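GH5 (Bacteroidetes bacterium AC2a, PDB 4YHE) probably hydrolyses beta-linked glucan chains such as cellulose, acting as a family 5 glycoside hydrolase built on a beta/alpha barrel. Local coordinates at residues L120-A125 and G180-V185; G168-G173 and G213-P218; L134-L139 and N190-D195; V226-E229 and R235-V238. All coordinates share one frame; numbering follows the deposited sequence.

All four contacts belong to the part of the (beta/alpha)8 barrel that runs in the chain from the end of strand 97-101 into strand 236-242. Contacts 1 and 3 share helix 181-199, with centres about 13 Å apart, and L120 CD1 reaches I135 CG2 at 3.5 Å. Contact 1 also meets contact 2, where Q182 OE1 lies 2.6 Å from Y214 OH in a probable hydrogen bond. Contact 3 joins contact 4 through Q191 OE1, 2.8 Å from E229 N. Contacts 2 and 4 do not touch; their centres are about 19 Å apart. Contact 2 involves loops that follow the C-terminal ends of strands 157-160 and 209-212, the side on which barrels of this family keep their active site.

Contact 1. Residues L120-A125 and G180-V185; sequences LDLPAA and GAQYRV
L122 and Q182 come within 7.1 Å between CA atoms, and A125 and V185 within 7.4 Å, so two helix starts, 122-127 and 181-199, lie side by side in the outer layer of the (beta/alpha)8 barrel. L122 does most of the touching, and its two methyls split the work. With CG anti to the backbone N (chi1 -179°), the leucine reaches across the gap. Its CD1 rests against V185, 3.7 Å from CG1, and the two side chains run past one another in opposing senses. The other methyl, CD2, lies against the flank of Q182, close to CB, CG and CD as well as 3.5 Å from OE1. The amide of Q182 is held from beyond this pair: OE1 bonds to Y214 OH and NE2 to D167 OD2, so both polar ends are satisfied while the aliphatic part serves as the apolar wall for L122. A125 adds its CB, 4.0 Å from the same V185 CG1 that L122 uses. W189, one turn further along helix 181-199, backs both L122 and A125. The first turn of helix 122-127 is closed by D121 at the N-cap: A124 N donates to D121 OD1 over 3.1 Å, a fairly straight bond at 162° that meets the oxygen from above the carboxylate plane.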
loop_
_atom_site.group_PDB
_atom_site.type_symbol
_atom_site.label_atom_id
_atom_site.label_comp_id
_atom_site.label_asym_id
_atom_site.label_seq_id
_atom_site.Cartn_x
_atom_site.Cartn_y
_atom_site.Cartn_z
ATOM N N LEU A 120 -0.521 -18.494 -2.367
ATOM C CA LEU A 120 0.729 -17.776 -2.214
ATOM C C LEU A 120 1.211 -17.868 -0.755
ATOM O O LEU A 120 0.919 -17.011 0.081
ATOM C CB LEU A 120 0.484 -16.341 -2.686
ATOM C CG LEU A 120 1.647 -15.399 -2.809
ATOM C CD1 LEU A 120 2.780 -16.010 -3.622
ATOM C CD2 LEU A 120 1.139 -14.099 -3.447
ATOM N N ASP A 121 1.919 -18.966 -0.450
ATOM C CA ASP A 121 2.087 -19.458 0.910
ATOM C C ASP A 121 3.568 -19.473 1.259
ATOM O O ASP A 121 4.289 -20.369 0.850
ATOM C CB ASP A 121 1.506 -20.885 0.983
ATOM C CG ASP A 121 1.465 -21.456 2.387
ATOM O OD1 ASP A 121 2.317 -21.131 3.242
ATOM O OD2 ASP A 121 0.590 -22.304 2.633
ATOM N N LEU A 122 4.020 -18.487 2.031
ATOM C CA LEU A 122 5.451 -18.342 2.275
ATOM C C LEU A 122 6.073 -19.489 3.128
ATOM O O LEU A 122 7.082 -20.039 2.744
ATOM C CB LEU A 122 5.757 -16.965 2.876
ATOM C CG LEU A 122 7.248 -16.712 3.159
ATOM C CD1 LEU A 122 8.056 -16.634 1.885
ATOM C CD2 LEU A 122 7.390 -15.436 3.960
ATOM N N PRO A 123 5.484 -19.822 4.289
ATOM C CA PRO A 123 6.063 -20.950 5.043
ATOM C C PRO A 123 6.093 -22.244 4.242
ATOM O O PRO A 123 7.085 -22.980 4.304
ATOM C CB PRO A 123 5.124 -21.091 6.250
ATOM C CG PRO A 123 4.523 -19.729 6.416
ATOM C CD PRO A 123 4.399 -19.164 5.037
ATOM N N ALA A 124 5.042 -22.510 3.480
ATOM C CA ALA A 124 5.012 -23.695 2.606
ATOM C C ALA A 124 6.146 -23.705 1.586
ATOM O O ALA A 124 6.750 -24.753 1.307
ATOM C CB ALA A 124 3.666 -23.816 1.907
ATOM N N ALA A 125 6.474 -22.527 1.057
ATOM C CA ALA A 125 7.585 -22.374 0.121
ATOM C C ALA A 125 8.973 -22.550 0.746
ATOM O O ALA A 125 9.901 -23.061 0.099
ATOM C CB ALA A 125 7.512 -20.990 -0.520
ATOM N N GLY A 180 17.436 -16.103 7.753
ATOM C CA GLY A 180 17.015 -15.334 6.581
ATOM C C GLY A 180 16.351 -16.144 5.483
ATOM O O GLY A 180 16.256 -15.686 4.363
ATOM N N ALA A 181 15.851 -17.346 5.787
ATOM C CA ALA A 181 15.231 -18.154 4.773
ATOM C C ALA A 181 13.954 -17.505 4.213
ATOM O O ALA A 181 13.771 -17.452 2.992
ATOM C CB ALA A 181 14.940 -19.564 5.328
ATOM N N GLN A 182 13.086 -16.993 5.086
ATOM C CA GLN A 182 11.862 -16.322 4.616
ATOM C C GLN A 182 12.191 -15.078 3.788
ATOM O O GLN A 182 11.586 -14.855 2.712
ATOM C CB GLN A 182 10.927 -15.968 5.765
ATOM C CG GLN A 182 10.130 -17.153 6.299
ATOM C CD GLN A 182 9.220 -16.739 7.417
ATOM O OE1 GLN A 182 8.380 -15.836 7.261
ATOM N NE2 GLN A 182 9.419 -17.324 8.583
ATOM N N TYR A 183 13.172 -14.300 4.230
ATOM C CA TYR A 183 13.538 -13.102 3.459
ATOM C C TYR A 183 14.081 -13.481 2.091
ATOM O O TYR A 183 13.817 -12.812 1.103
ATOM C CB TYR A 183 14.582 -12.264 4.172
ATOM C CG TYR A 183 14.207 -11.827 5.544
ATOM C CD1 TYR A 183 12.932 -11.393 5.836
ATOM C CD2 TYR A 183 15.133 -11.872 6.574
ATOM C CE1 TYR A 183 12.610 -10.970 7.113
ATOM C CE2 TYR A 183 14.815 -11.489 7.840
ATOM C CZ TYR A 183 13.560 -11.047 8.113
ATOM O OH TYR A 183 13.241 -10.685 9.383
ATOM N N ARG A 184 14.838 -14.563 2.023
ATOM C CA ARG A 184 15.367 -15.022 0.759
ATOM C C ARG A 184 14.259 -15.417 -0.238
ATOM O O ARG A 184 14.299 -15.040 -1.392
ATOM C CB ARG A 184 16.314 -16.220 0.975
ATOM C CG ARG A 184 16.897 -16.769 -0.326
ATOM C CD ARG A 184 18.101 -17.688 -0.095
ATOM N NE ARG A 184 19.303 -16.975 0.399
ATOM C CZ ARG A 184 20.126 -16.238 -0.353
ATOM N NH1 ARG A 184 19.893 -16.071 -1.655
ATOM N NH2 ARG A 184 21.196 -15.651 0.189
ATOM N N VAL A 185 13.321 -16.238 0.195
ATOM C CA VAL A 185 12.245 -16.667 -0.698
ATOM C C VAL A 185 11.424 -15.455 -1.143
ATOM O O VAL A 185 11.064 -15.365 -2.302
ATOM C CB VAL A 185 11.318 -17.685 -0.041
ATOM C CG1 VAL A 185 10.120 -17.984 -0.919
ATOM C CG2 VAL A 185 12.081 -18.969 0.245
#

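Contact 2. Residues G168-G173 and G213-P218; sequences GDWGNG and GYVCNP
W170 and G171, in the loop that follows barrel strand 157-160, rest on Y214 and V215, in the loop that follows strand 209-212. V215 faces them with two methyls. CG2 approaches the indole obliquely, 3.6 Å from W170 CE3, while CG1 sits near the W170 backbone, 3.7 Å from its O; a chi1 of 79° sets CG1 between its own backbone N and carbonyl carbon and leaves CG2 anti to N, so that one methyl meets the W170 main chain and the other the indole. Mid-loop, D169 to N172 form a type I' beta turn, in which W170 and G171 both have positive phi. This brings G171 CA to 3.7 Å from Y214 CE2, with G171 N at the edge of the tyrosine ring, in its plane. Two waters bridge the loops. One accepts from G171 N and donates to Y214 OH, 3.2 Å away, and also takes a weak bond from G173 N; the hydroxyl that also holds Q182 thus ties the turn to helix 181-199. The other water accepts from N217 ND2 at 3.0 Å and gives a weak bond to W170 O, while N217 OD1 caps helix 218-224 by accepting from L220 N.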
loop_
_atom_site.group_PDB
_atom_site.type_symbol
_atom_site.label_atom_id
_atom_site.label_comp_id
_atom_site.label_asym_id
_atom_site.label_seq_id
_atom_site.Cartn_x
_atom_site.Cartn_y
_atom_site.Cartn_z
ATOM N N GLY A 168 2.562 -15.129 9.436
ATOM C CA GLY A 168 1.438 -15.005 10.392
ATOM C C GLY A 168 1.745 -14.252 11.675
ATOM O O GLY A 168 0.820 -13.820 12.392
ATOM N N ASP A 169 3.035 -14.078 11.968
ATOM C CA ASP A 169 3.473 -13.384 13.156
ATOM C C ASP A 169 3.948 -11.956 12.884
ATOM O O ASP A 169 4.608 -11.358 13.729
ATOM C CB ASP A 169 4.574 -14.201 13.847
ATOM C CG ASP A 169 4.026 -15.460 14.499
ATOM O OD1 ASP A 169 2.896 -15.405 15.003
ATOM O OD2 ASP A 169 4.715 -16.500 14.518
ATOM N N TRP A 170 3.615 -11.423 11.702
ATOM C CA TRP A 170 3.686 -9.983 11.461
ATOM C C TRP A 170 5.095 -9.411 11.619
ATOM O O TRP A 170 5.273 -8.236 11.912
ATOM C CB TRP A 170 2.653 -9.244 12.338
ATOM C CG TRP A 170 1.265 -9.655 11.984
ATOM C CD1 TRP A 170 0.529 -10.655 12.560
ATOM C CD2 TRP A 170 0.471 -9.144 10.903
ATOM N NE1 TRP A 170 -0.689 -10.781 11.919
ATOM C CE2 TRP A 170 -0.753 -9.856 10.906
ATOM C CE3 TRP A 170 0.667 -8.144 9.945
ATOM C CZ2 TRP A 170 -1.764 -9.607 9.981
ATOM C CZ3 TRP A 170 -0.350 -7.882 9.037
ATOM C CH2 TRP A 170 -1.550 -8.617 9.058
ATOM N N GLY A 171 6.098 -10.234 11.361
ATOM C CA GLY A 171 7.482 -9.804 11.446
ATOM C C GLY A 171 8.158 -10.097 12.765
ATOM O O GLY A 171 9.344 -9.871 12.889
ATOM N N ASN A 172 7.413 -10.595 13.753
ATOM C CA ASN A 172 7.989 -10.956 15.067
ATOM C C ASN A 172 8.221 -12.447 15.262
ATOM O O ASN A 172 8.384 -12.905 16.380
ATOM C CB ASN A 172 7.090 -10.498 16.210
ATOM C CG ASN A 172 6.698 -9.063 16.101
ATOM O OD1 ASN A 172 7.533 -8.195 15.895
ATOM N ND2 ASN A 172 5.409 -8.799 16.239
ATOM N N GLY A 173 8.217 -13.215 14.204
ATOM C CA GLY A 173 8.231 -14.644 14.344
ATOM C C GLY A 173 9.534 -15.242 13.902
ATOM O O GLY A 173 10.602 -14.629 14.037
ATOM N N GLY A 213 9.058 -5.446 0.972
ATOM C CA GLY A 213 9.806 -6.290 1.899
ATOM C C GLY A 213 8.858 -7.038 2.848
ATOM O O GLY A 213 7.632 -6.987 2.692
ATOM N N TYR A 214 9.434 -7.706 3.847
ATOM C CA TYR A 214 8.687 -8.633 4.677
ATOM C C TYR A 214 7.525 -7.939 5.387
ATOM O O TYR A 214 7.730 -6.949 6.099
ATOM C CB TYR A 214 9.599 -9.263 5.731
ATOM C CG TYR A 214 8.971 -10.467 6.390
ATOM C CD1 TYR A 214 9.141 -11.737 5.868
ATOM C CD2 TYR A 214 8.205 -10.328 7.533
ATOM C CE1 TYR A 214 8.583 -12.844 6.479
ATOM C CE2 TYR A 214 7.626 -11.413 8.135
ATOM C CZ TYR A 214 7.824 -12.669 7.615
ATOM O OH TYR A 214 7.227 -13.722 8.268
ATOM N N VAL A 215 6.319 -8.469 5.167
ATOM C CA VAL A 215 5.048 -7.915 5.690
ATOM C C VAL A 215 4.909 -6.386 5.518
ATOM O O VAL A 215 4.189 -5.760 6.243
ATOM C CB VAL A 215 4.740 -8.394 7.151
ATOM C CG1 VAL A 215 5.508 -7.668 8.233
ATOM C CG2 VAL A 215 3.242 -8.342 7.425
ATOM N N CYS A 216 5.552 -5.834 4.496
ATOM C CA CYS A 216 5.578 -4.361 4.233
ATOM C C CYS A 216 6.114 -3.498 5.381
ATOM O O CYS A 216 5.815 -2.287 5.485
ATOM C CB CYS A 216 4.191 -3.873 3.778
ATOM S SG CYS A 216 3.770 -4.408 2.104
ATOM N N ASN A 217 6.923 -4.112 6.250
ATOM C CA ASN A 217 7.459 -3.476 7.400
ATOM C C ASN A 217 8.686 -2.701 6.942
ATOM O O ASN A 217 9.636 -3.296 6.425
ATOM C CB ASN A 217 7.871 -4.530 8.460
ATOM C CG ASN A 217 8.536 -3.918 9.670
ATOM O OD1 ASN A 217 9.739 -3.639 9.687
ATOM N ND2 ASN A 217 7.759 -3.735 10.711
ATOM N N PRO A 218 8.663 -1.363 7.115
ATOM C CA PRO A 218 9.802 -0.565 6.641
ATOM C C PRO A 218 11.186 -1.036 7.109
ATOM O O PRO A 218 12.113 -1.152 6.303
ATOM C CB PRO A 218 9.486 0.839 7.159
ATOM C CG PRO A 218 8.011 0.881 7.272
ATOM C CD PRO A 218 7.600 -0.520 7.693
HETATM O O HOH W 1 5.110 -5.062 10.788
HETATM O O HOH W 2 6.631 -13.146 11.396
#

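Contact 3. Residues L134-L139 and N190-D195; sequences LIKQEL and NQVCVD
V192 and C193 provide the apolar half of the contact, meeting K136 and L139 where the axes of 134-139 and 190-195 pass 9.4 Å apart at a crossing angle of -29°. V192 uses both branches: CG2 lies against the lysine's aliphatic stem, 3.9 Å from K136 CD, with the two side chains at about a right angle, and CG1 sits 3.5 Å from K136 O. The next residue, C193, sets its SG on the end of L139, about one turn after K136, 3.9 Å from CD2 and slightly farther from CD1. The polar contacts lie at the borders. The K136 chain is extended beyond CG, which carries NZ past V192 to a salt bridge with E188 OE1 on the same helix as V192. Within helix 181-199, Q191 NE2 donates to D195 OD1 over 2.9 Å; the bond stays near the glutamine's amide plane but meets the carboxylate from above. Helices 129-149 and 181-199 thus run roughly parallel as neighbours in the barrel's outer ring, on either side of strand 157-160 in the chain, with W189 filling in beside I135, K136 and L139.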
loop_
_atom_site.group_PDB
_atom_site.type_symbol
_atom_site.label_atom_id
_atom_site.label_comp_id
_atom_site.label_asym_id
_atom_site.label_seq_id
_atom_site.Cartn_x
_atom_site.Cartn_y
_atom_site.Cartn_z
ATOM N N LEU A 134 6.433 -24.233 -7.627
ATOM C CA LEU A 134 5.030 -24.162 -8.075
ATOM C C LEU A 134 4.444 -22.764 -7.907
ATOM O O LEU A 134 3.729 -22.268 -8.784
ATOM C CB LEU A 134 4.144 -25.118 -7.267
ATOM C CG LEU A 134 4.185 -26.626 -7.525
ATOM C CD1 LEU A 134 3.213 -27.316 -6.572
ATOM C CD2 LEU A 134 3.831 -26.941 -8.967
ATOM N N ILE A 135 4.725 -22.159 -6.753
ATOM C CA ILE A 135 4.187 -20.839 -6.432
ATOM C C ILE A 135 4.787 -19.860 -7.443
ATOM O O ILE A 135 4.092 -18.989 -7.980
ATOM C CB ILE A 135 4.495 -20.465 -4.963
ATOM C CG1 ILE A 135 3.584 -21.270 -4.043
ATOM C CG2 ILE A 135 4.342 -18.963 -4.718
ATOM C CD1 ILE A 135 4.022 -21.313 -2.601
ATOM N N LYS A 136 6.069 -20.038 -7.750
ATOM C CA LYS A 136 6.729 -19.164 -8.707
ATOM C C LYS A 136 6.175 -19.267 -10.123
ATOM O O LYS A 136 6.115 -18.263 -10.856
ATOM C CB LYS A 136 8.230 -19.422 -8.715
ATOM C CG LYS A 136 8.975 -18.790 -7.562
ATOM C CD LYS A 136 10.424 -19.287 -7.555
ATOM C CE LYS A 136 11.162 -18.863 -6.318
ATOM N NZ LYS A 136 12.552 -19.407 -6.282
ATOM N N GLN A 137 5.798 -20.481 -10.518
ATOM C CA GLN A 137 5.176 -20.713 -11.835
ATOM C C GLN A 137 3.817 -20.003 -11.922
ATOM O O GLN A 137 3.514 -19.374 -12.943
ATOM C CB GLN A 137 4.982 -22.220 -12.091
ATOM C CG GLN A 137 6.268 -22.970 -12.406
ATOM C CD GLN A 137 6.113 -24.498 -12.460
ATOM O OE1 GLN A 137 5.291 -25.091 -11.773
ATOM N NE2 GLN A 137 6.948 -25.136 -13.264
ATOM N N GLU A 138 3.021 -20.101 -10.845
ATOM C CA GLU A 138 1.706 -19.418 -10.771
ATOM C C GLU A 138 1.889 -17.894 -10.839
ATOM O O GLU A 138 1.210 -17.215 -11.623
ATOM C CB GLU A 138 0.903 -19.879 -9.545
ATOM C CG GLU A 138 -0.508 -19.306 -9.468
ATOM C CD GLU A 138 -1.477 -20.053 -8.553
ATOM O OE1 GLU A 138 -1.134 -21.113 -7.933
ATOM O OE2 GLU A 138 -2.641 -19.578 -8.478
ATOM N N LEU A 139 2.865 -17.378 -10.086
ATOM C CA LEU A 139 3.190 -15.944 -10.106
ATOM C C LEU A 139 3.568 -15.476 -11.495
ATOM O O LEU A 139 3.118 -14.429 -11.961
ATOM C CB LEU A 139 4.328 -15.614 -9.098
ATOM C CG LEU A 139 3.957 -15.488 -7.607
ATOM C CD1 LEU A 139 5.211 -15.395 -6.762
ATOM C CD2 LEU A 139 3.061 -14.272 -7.342
ATOM N N ASN A 190 9.886 -11.741 -5.628
ATOM C CA ASN A 190 9.892 -10.432 -6.299
ATOM C C ASN A 190 10.665 -10.495 -7.614
ATOM O O ASN A 190 10.253 -9.877 -8.606
ATOM C CB ASN A 190 10.450 -9.305 -5.430
ATOM C CG ASN A 190 9.443 -8.759 -4.409
ATOM O OD1 ASN A 190 8.219 -8.784 -4.607
ATOM N ND2 ASN A 190 9.973 -8.273 -3.291
ATOM N N GLN A 191 11.778 -11.242 -7.644
ATOM C CA GLN A 191 12.544 -11.382 -8.894
ATOM C C GLN A 191 11.690 -12.026 -9.992
ATOM O O GLN A 191 11.643 -11.541 -11.124
ATOM C CB GLN A 191 13.812 -12.206 -8.666
ATOM C CG GLN A 191 14.748 -12.301 -9.862
ATOM C CD GLN A 191 15.331 -10.971 -10.238
ATOM O OE1 GLN A 191 16.115 -10.401 -9.489
ATOM N NE2 GLN A 191 14.954 -10.459 -11.394
ATOM N N VAL A 192 11.027 -13.115 -9.637
ATOM C CA VAL A 192 10.140 -13.834 -10.550
ATOM C C VAL A 192 8.995 -12.941 -11.082
ATOM O O VAL A 192 8.699 -12.961 -12.273
ATOM C CB VAL A 192 9.636 -15.111 -9.853
ATOM C CG1 VAL A 192 8.355 -15.651 -10.464
ATOM C CG2 VAL A 192 10.745 -16.173 -9.898
ATOM N N CYS A 193 8.410 -12.107 -10.218
ATOM C CA CYS A 193 7.354 -11.196 -10.649
ATOM C C CYS A 193 7.888 -10.163 -11.632
ATOM O O CYS A 193 7.274 -9.943 -12.672
ATOM C CB CYS A 193 6.650 -10.525 -9.449
ATOM S SG CYS A 193 5.756 -11.717 -8.426
ATOM N N VAL A 194 9.024 -9.542 -11.303
ATOM C CA VAL A 194 9.654 -8.571 -12.190
ATOM C C VAL A 194 9.986 -9.231 -13.565
ATOM O O VAL A 194 9.679 -8.671 -14.611
ATOM C CB VAL A 194 10.929 -7.963 -11.547
ATOM C CG1 VAL A 194 11.709 -7.122 -12.549
ATOM C CG2 VAL A 194 10.562 -7.117 -10.331
ATOM N N ASP A 195 10.567 -10.421 -13.543
ATOM C CA ASP A 195 10.902 -11.134 -14.770
ATOM C C ASP A 195 9.635 -11.268 -15.650
ATOM O O ASP A 195 9.630 -10.880 -16.823
ATOM C CB ASP A 195 11.462 -12.529 -14.455
ATOM C CG ASP A 195 12.880 -12.498 -13.831
ATOM O OD1 ASP A 195 13.560 -11.437 -13.793
ATOM O OD2 ASP A 195 13.287 -13.569 -13.360
#

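Contact 4. Residues V226-E229 and R235-V238; sequences VLPE and RLMV
L227 and L236 both carry CG anti to their carbonyl carbons (chi1 -66° and -65°), and this turns each leucine into the gap between the 226-229 loop and the start of strand 236-242. In L236 the chain continues almost fully extended, so that a single methyl, CD1, does the reaching. It lands on P228: the proline O is 3.3 Å away, a close approach, and ring atom CD is at 4.0 Å, with the backbone N of P228 also near. Leucine and proline meet at a slant, the methyl tucked against the proline where the ring joins the main chain. The same CD1 touches L227 more loosely, 4.3 Å from its CB. L227 sends its own branch to the next outward residue of the strand: CD2 comes within 4.0 Å of V238 CG2, the two side chains at about a right angle. No hydrogen bond crosses between the segments; the join is made by methyls, methylenes and one carbonyl oxygen. L236 and V238 alternate with M237, which points away from the loop and packs on M14 and P290. P228 also lies against N190, Q191 and V194 of helix 181-199, which puts the loop between that helix and the strand. The strand itself sits within the barrel sheet, M237 bonding through its backbone to I209 and V211 of strand 209-212 on one flank and V238 to P290, just before strand 291-296, and to Y292 within it, on the other.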
loop_
_atom_site.group_PDB
_atom_site.type_symbol
_atom_site.label_atom_id
_atom_site.label_comp_id
_atom_site.label_asym_id
_atom_site.label_seq_id
_atom_site.Cartn_x
_atom_site.Cartn_y
_atom_site.Cartn_z
ATOM N N VAL A 226 16.088 -7.166 -1.219
ATOM C CA VAL A 226 16.987 -7.108 -2.353
ATOM C C VAL A 226 16.186 -6.662 -3.560
ATOM O O VAL A 226 15.223 -7.312 -3.951
ATOM C CB VAL A 226 17.674 -8.460 -2.595
ATOM C CG1 VAL A 226 18.511 -8.451 -3.885
ATOM C CG2 VAL A 226 18.599 -8.734 -1.437
ATOM N N LEU A 227 16.552 -5.507 -4.111
ATOM C CA LEU A 227 15.925 -5.043 -5.354
ATOM C C LEU A 227 16.197 -6.010 -6.493
ATOM O O LEU A 227 17.351 -6.298 -6.779
ATOM C CB LEU A 227 16.457 -3.671 -5.739
ATOM C CG LEU A 227 16.085 -2.578 -4.778
ATOM C CD1 LEU A 227 17.008 -1.398 -4.995
ATOM C CD2 LEU A 227 14.625 -2.162 -4.995
ATOM N N PRO A 228 15.148 -6.521 -7.163
ATOM C CA PRO A 228 15.428 -7.477 -8.243
ATOM C C PRO A 228 16.349 -6.939 -9.341
ATOM O O PRO A 228 16.388 -5.739 -9.596
ATOM C CB PRO A 228 14.029 -7.773 -8.823
ATOM C CG PRO A 228 13.124 -7.639 -7.624
ATOM C CD PRO A 228 13.711 -6.497 -6.821
ATOM N N GLU A 229 17.091 -7.839 -9.956
ATOM C CA GLU A 229 17.828 -7.515 -11.188
ATOM C C GLU A 229 16.817 -7.238 -12.293
ATOM O O GLU A 229 15.914 -8.034 -12.494
ATOM C CB GLU A 229 18.718 -8.686 -11.578
ATOM C CG GLU A 229 19.872 -8.907 -10.629
ATOM C CD GLU A 229 20.846 -7.735 -10.621
ATOM O OE1 GLU A 229 21.462 -7.464 -11.675
ATOM O OE2 GLU A 229 20.997 -7.069 -9.574
ATOM N N ARG A 235 13.601 1.687 -12.787
ATOM C CA ARG A 235 12.168 1.446 -12.922
ATOM C C ARG A 235 11.579 0.587 -11.779
ATOM O O ARG A 235 10.474 0.046 -11.908
ATOM C CB ARG A 235 11.868 0.815 -14.292
ATOM C CG ARG A 235 12.198 1.738 -15.460
ATOM C CD ARG A 235 11.207 2.887 -15.566
ATOM N NE ARG A 235 11.695 3.995 -16.385
ATOM C CZ ARG A 235 10.925 4.881 -17.015
ATOM N NH1 ARG A 235 9.608 4.795 -16.971
ATOM N NH2 ARG A 235 11.490 5.855 -17.735
ATOM N N LEU A 236 12.292 0.494 -10.656
ATOM C CA LEU A 236 11.764 -0.180 -9.446
ATOM C C LEU A 236 11.487 0.838 -8.343
ATOM O O LEU A 236 12.191 1.844 -8.232
ATOM C CB LEU A 236 12.745 -1.235 -8.943
ATOM C CG LEU A 236 13.019 -2.456 -9.850
ATOM C CD1 LEU A 236 14.046 -3.388 -9.238
ATOM C CD2 LEU A 236 11.769 -3.227 -10.160
ATOM N N MET A 237 10.416 0.619 -7.577
ATOM C CA MET A 237 10.083 1.419 -6.408
ATOM C C MET A 237 9.883 0.480 -5.225
ATOM O O MET A 237 9.430 -0.662 -5.399
ATOM C CB MET A 237 8.792 2.231 -6.611
ATOM C CG MET A 237 8.663 2.924 -7.962
ATOM S SD MET A 237 7.467 4.261 -7.942
ATOM C CE MET A 237 5.989 3.252 -7.937
ATOM N N VAL A 238 10.216 0.972 -4.038
ATOM C CA VAL A 238 10.081 0.185 -2.809
ATOM C C VAL A 238 8.744 0.555 -2.218
ATOM O O VAL A 238 8.452 1.713 -2.009
ATOM C CB VAL A 238 11.214 0.440 -1.801
ATOM C CG1 VAL A 238 10.946 -0.308 -0.492
ATOM C CG2 VAL A 238 12.556 -0.008 -2.382
#